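Long-range contact in alpha-glucosidase (Pseudoalteromonas sp. K8, PDB 5HQA), which hydrolyses alpha-glucosides as a family 97 glycoside hydrolase activated by chloride, with a calcium ion and acarbose bound in its active site: residues A[268-276]-A[459-467]. Residues are numbered along the deposited sequence; the frame is centred on the assembly and turned at random.
Sequences GIWWGMHIN and GQEFNAWGT. With CA (calcium ion), chain C; AC1 (4,6-dideoxy-4-{[(1S,4R,5S,6S)-4,5,6-trihydroxy-3-(hydroxymethyl)cyclohex-2-en-1-yl]amino}-alpha-D-glucopyranose), chain B; GLC (alpha-D-glucopyranose), chain D; GLC (alpha-D-glucopyranose), chain E.
With CG of Trp465 set between its own N and carbonyl carbon (chi1 37°) and CG of His274 beside its backbone N (chi1 -76°), indole and imidazole meet through their edges, neither lying over the other's face. Trp465 NE1 donates to His274 ND1 at 2.9 Å, in the plane of both rings and almost straight (177°). His274 NE2 in turn donates to O4 of the acarbose unit AC1 at 2.9 Å; a histidine suits the place because one nitrogen accepts while the other donates. Trp270, whose indole N-H suits a sugar hydroxyl, gives a bent bond from NE1 to AC1 O3B (3.1 Å), while His274 CD2 lies over one face of the Trp270 indole. Glu461, a carboxylate on a chain long enough to reach the metal, binds the calcium ion through OE2 at 2.3 Å, alongside Glu154, Glu437 and Glu455. Trp465 also lays one face against C6 of the chain E glucose, a flat apolar surface suited to a sugar. A leucine in place of Trp465 would probably leave His274 ND1 without its donor and the sugar without its platform. Ala464, with only a methyl group, brings CB to 3.7 Å from Trp271 CH2. The contact joins helix 271-274, which follows barrel strand 264-269 after the N-cap residue Trp270, to the weakly bonded helical turn about 462-465 beyond strand 451-454, at the C-terminal end of the parallel TIM-barrel strands.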
loop_
_atom_site.group_PDB
_atom_site.type_symbol
_atom_site.label_atom_id
_atom_site.label_comp_id
_atom_site.label_asym_id
_atom_site.label_seq_id
_atom_site.Cartn_x
_atom_site.Cartn_y
_atom_site.Cartn_z
ATOM N N GLY A 268 -12.671 15.360 -5.175
ATOM C CA GLY A 268 -13.521 15.198 -4.023
ATOM C C GLY A 268 -13.744 16.445 -3.212
ATOM O O GLY A 268 -12.891 17.333 -3.173
ATOM N N ILE A 269 -14.915 16.527 -2.585
ATOM C CA ILE A 269 -15.143 17.464 -1.493
ATOM C C ILE A 269 -14.409 16.860 -0.305
ATOM O O ILE A 269 -14.880 15.897 0.312
ATOM C CB ILE A 269 -16.632 17.673 -1.217
ATOM C CG1 ILE A 269 -17.287 18.327 -2.433
ATOM C CG2 ILE A 269 -16.841 18.523 0.030
ATOM C CD1 ILE A 269 -18.813 18.359 -2.387
ATOM N N TRP A 270 -13.210 17.376 -0.038
ATOM C CA TRP A 270 -12.235 16.672 0.783
ATOM C C TRP A 270 -11.159 17.625 1.302
ATOM O O TRP A 270 -11.111 17.916 2.500
ATOM C CB TRP A 270 -11.598 15.524 -0.014
ATOM C CG TRP A 270 -10.581 14.805 0.805
ATOM C CD1 TRP A 270 -10.825 13.965 1.855
ATOM C CD2 TRP A 270 -9.152 14.889 0.681
ATOM N NE1 TRP A 270 -9.637 13.518 2.391
ATOM C CE2 TRP A 270 -8.597 14.074 1.690
ATOM C CE3 TRP A 270 -8.290 15.579 -0.181
ATOM C CZ2 TRP A 270 -7.219 13.928 1.861
ATOM C CZ3 TRP A 270 -6.921 15.437 -0.010
ATOM C CH2 TRP A 270 -6.399 14.617 1.004
ATOM N N TRP A 271 -10.298 18.120 0.409
ATOM C CA TRP A 271 -9.182 18.972 0.820
ATOM C C TRP A 271 -9.666 20.229 1.531
ATOM O O TRP A 271 -9.015 20.713 2.465
ATOM C CB TRP A 271 -8.362 19.337 -0.413
ATOM C CG TRP A 271 -7.079 20.091 -0.198
ATOM C CD1 TRP A 271 -6.787 21.353 -0.645
ATOM C CD2 TRP A 271 -5.892 19.608 0.443
ATOM N NE1 TRP A 271 -5.496 21.688 -0.309
ATOM C CE2 TRP A 271 -4.924 20.637 0.359
ATOM C CE3 TRP A 271 -5.550 18.407 1.080
ATOM C CZ2 TRP A 271 -3.647 20.505 0.894
ATOM C CZ3 TRP A 271 -4.273 18.271 1.607
ATOM C CH2 TRP A 271 -3.334 19.313 1.505
ATOM N N GLY A 272 -10.807 20.779 1.097
ATOM C CA GLY A 272 -11.347 21.961 1.752
ATOM C C GLY A 272 -11.568 21.766 3.241
ATOM O O GLY A 272 -11.382 22.695 4.030
ATOM N N MET A 273 -11.975 20.560 3.648
ATOM C CA MET A 273 -12.089 20.299 5.083
ATOM C C MET A 273 -10.714 20.222 5.735
ATOM O O MET A 273 -10.531 20.689 6.864
ATOM C CB MET A 273 -12.876 19.010 5.346
ATOM C CG MET A 273 -14.393 19.180 5.225
ATOM S SD MET A 273 -14.965 18.937 3.525
ATOM C CE MET A 273 -14.908 17.144 3.404
ATOM N N HIS A 274 -9.730 19.644 5.043
ATOM C CA HIS A 274 -8.395 19.540 5.631
ATOM C C HIS A 274 -7.708 20.893 5.762
ATOM O O HIS A 274 -6.905 21.083 6.684
ATOM C CB HIS A 274 -7.536 18.575 4.815
ATOM C CG HIS A 274 -7.888 17.149 5.057
ATOM N ND1 HIS A 274 -7.341 16.418 6.089
ATOM C CD2 HIS A 274 -8.790 16.337 4.453
ATOM C CE1 HIS A 274 -7.866 15.204 6.090
ATOM N NE2 HIS A 274 -8.748 15.130 5.109
ATOM N N ILE A 275 -8.000 21.845 4.876
ATOM C CA ILE A 275 -7.419 23.179 4.998
ATOM C C ILE A 275 -8.411 24.175 5.595
ATOM O O ILE A 275 -8.160 25.383 5.582
ATOM C CB ILE A 275 -6.850 23.683 3.657
ATOM C CG1 ILE A 275 -7.957 23.939 2.633
ATOM C CG2 ILE A 275 -5.826 22.682 3.109
ATOM C CD1 ILE A 275 -7.453 24.604 1.358
ATOM N N ASN A 276 -9.534 23.684 6.125
ATOM C CA ASN A 276 -10.476 24.454 6.938
ATOM C C ASN A 276 -11.216 25.522 6.156
ATOM O O ASN A 276 -11.673 26.504 6.738
ATOM C CB ASN A 276 -9.798 25.073 8.158
ATOM C CG ASN A 276 -9.557 24.055 9.242
ATOM O OD1 ASN A 276 -10.494 23.593 9.892
ATOM N ND2 ASN A 276 -8.298 23.685 9.440
ATOM N N GLY A 459 0.021 10.280 3.821
ATOM C CA GLY A 459 -0.224 10.824 2.509
ATOM C C GLY A 459 -0.320 12.338 2.510
ATOM O O GLY A 459 0.157 13.025 3.425
ATOM N N GLN A 460 -0.964 12.868 1.462
ATOM C CA GLN A 460 -1.052 14.314 1.255
ATOM C C GLN A 460 -1.704 15.038 2.428
ATOM O O GLN A 460 -1.384 16.207 2.688
ATOM C CB GLN A 460 -1.847 14.593 -0.020
ATOM C CG GLN A 460 -1.759 16.019 -0.531
ATOM C CD GLN A 460 -0.490 16.252 -1.332
ATOM O OE1 GLN A 460 0.515 16.737 -0.800
ATOM N NE2 GLN A 460 -0.527 15.900 -2.618
ATOM N N GLU A 461 -2.637 14.385 3.129
ATOM C CA GLU A 461 -3.367 15.072 4.194
ATOM C C GLU A 461 -2.430 15.624 5.261
ATOM O O GLU A 461 -2.705 16.680 5.840
ATOM C CB GLU A 461 -4.388 14.131 4.831
ATOM C CG GLU A 461 -3.765 12.861 5.414
ATOM C CD GLU A 461 -4.766 12.025 6.189
ATOM O OE1 GLU A 461 -5.888 12.523 6.421
ATOM O OE2 GLU A 461 -4.435 10.880 6.577
ATOM N N PHE A 462 -1.317 14.936 5.541
ATOM C CA PHE A 462 -0.390 15.457 6.545
ATOM C C PHE A 462 0.295 16.732 6.093
ATOM O O PHE A 462 0.903 17.412 6.924
ATOM C CB PHE A 462 0.653 14.405 6.924
ATOM C CG PHE A 462 0.131 13.391 7.888
ATOM C CD1 PHE A 462 -0.645 12.326 7.441
ATOM C CD2 PHE A 462 0.369 13.527 9.245
ATOM C CE1 PHE A 462 -1.164 11.400 8.345
ATOM C CE2 PHE A 462 -0.139 12.607 10.155
ATOM C CZ PHE A 462 -0.908 11.544 9.708
ATOM N N ASN A 463 0.202 17.074 4.808
ATOM C CA ASN A 463 0.746 18.335 4.335
ATOM C C ASN A 463 -0.209 19.493 4.541
ATOM O O ASN A 463 0.187 20.641 4.323
ATOM C CB ASN A 463 1.125 18.209 2.864
ATOM C CG ASN A 463 2.253 17.234 2.658
ATOM O OD1 ASN A 463 3.085 17.046 3.548
ATOM N ND2 ASN A 463 2.286 16.593 1.498
ATOM N N ALA A 464 -1.440 19.226 4.969
ATOM C CA ALA A 464 -2.356 20.301 5.336
ATOM C C ALA A 464 -2.188 20.736 6.787
ATOM O O ALA A 464 -2.363 21.919 7.094
ATOM C CB ALA A 464 -3.807 19.874 5.094
ATOM N N TRP A 465 -1.842 19.804 7.689
ATOM C CA TRP A 465 -1.833 20.135 9.111
ATOM C C TRP A 465 -0.788 19.366 9.920
ATOM O O TRP A 465 -0.843 19.428 11.156
ATOM C CB TRP A 465 -3.236 19.873 9.711
ATOM C CG TRP A 465 -3.899 18.642 9.123
ATOM C CD1 TRP A 465 -4.949 18.616 8.242
ATOM C CD2 TRP A 465 -3.538 17.272 9.352
ATOM N NE1 TRP A 465 -5.269 17.316 7.925
ATOM C CE2 TRP A 465 -4.416 16.474 8.587
ATOM C CE3 TRP A 465 -2.562 16.642 10.135
ATOM C CZ2 TRP A 465 -4.345 15.077 8.577
ATOM C CZ3 TRP A 465 -2.494 15.254 10.128
ATOM C CH2 TRP A 465 -3.376 14.487 9.354
ATOM N N GLY A 466 0.168 18.669 9.288
ATOM C CA GLY A 466 0.953 17.672 10.012
ATOM C C GLY A 466 1.755 18.236 11.173
ATOM O O GLY A 466 1.901 17.579 12.214
ATOM N N THR A 467 2.290 19.447 11.007
ATOM C CA THR A 467 3.059 20.134 12.050
ATOM C C THR A 467 4.140 19.245 12.688
ATOM O O THR A 467 4.077 18.954 13.886
ATOM C CB THR A 467 2.114 20.665 13.167
ATOM O OG1 THR A 467 0.900 21.144 12.569
ATOM C CG2 THR A 467 2.754 21.813 13.904
HETATM CA CA CA C . -5.518 9.008 7.386
HETATM C C1 AC1 B . -6.161 11.856 12.396
HETATM O O2 AC1 B . -4.503 10.131 12.298
HETATM C C2 AC1 B . -5.769 10.535 11.749
HETATM C C4A AC1 B . -10.255 11.619 5.726
HETATM C C3 AC1 B . -5.711 10.646 10.249
HETATM O O3 AC1 B . -5.268 9.404 9.673
HETATM C C4 AC1 B . -7.057 11.059 9.715
HETATM N N4A AC1 B . -7.181 10.914 8.231
HETATM C C5 AC1 B . -7.112 12.511 10.162
HETATM O O5 AC1 B . -7.270 12.529 11.642
HETATM C C6 AC1 B . -8.219 13.317 9.554
HETATM C C1B AC1 B . -8.422 10.198 7.765
HETATM C C2B AC1 B . -8.392 10.027 6.105
HETATM O O2B AC1 B . -7.123 9.480 5.752
HETATM C C3B AC1 B . -8.688 11.241 5.460
HETATM O O3B AC1 B . -8.493 11.185 4.025
HETATM O O4 AC1 B . -10.543 12.900 5.199
HETATM C C5B AC1 B . -10.617 11.582 7.123
HETATM C C7B AC1 B . -9.646 10.803 8.171
HETATM C C6B AC1 B . -12.110 11.718 7.464
HETATM O O6B AC1 B . -12.734 10.519 7.122
HETATM C C1 GLC D . 0.373 17.742 15.150
HETATM C C2 GLC D . -0.782 18.726 15.259
HETATM C C3 GLC D . -2.159 18.185 14.986
HETATM C C4 GLC D . -2.328 16.744 14.635
HETATM C C5 GLC D . -1.117 15.820 14.793
HETATM C C6 GLC D . -0.593 15.340 13.495
HETATM O O1 GLC D . 1.425 18.170 15.947
HETATM O O2 GLC D . -0.801 19.281 16.585
HETATM O O3 GLC D . -2.753 19.030 13.935
HETATM O O4 GLC D . -3.310 16.175 15.604
HETATM O O5 GLC D . -0.006 16.390 15.594
HETATM O O6 GLC D . -0.284 13.970 13.672
HETATM C C1 GLC E . -4.642 16.110 15.189
HETATM C C2 GLC E . -5.211 14.782 15.672
HETATM C C3 GLC E . -4.851 13.629 14.774
HETATM C C4 GLC E . -5.413 13.858 13.410
HETATM C C5 GLC E . -4.940 15.185 12.798
HETATM C C6 GLC E . -5.892 15.600 11.718
HETATM O O2 GLC E . -4.727 14.544 17.000
HETATM O O3 GLC E . -5.387 12.385 15.346
HETATM O O4 GLC E . -5.079 12.719 12.498
HETATM O O5 GLC E . -4.811 16.363 13.724
HETATM O O6 GLC E . -6.993 16.301 12.254
#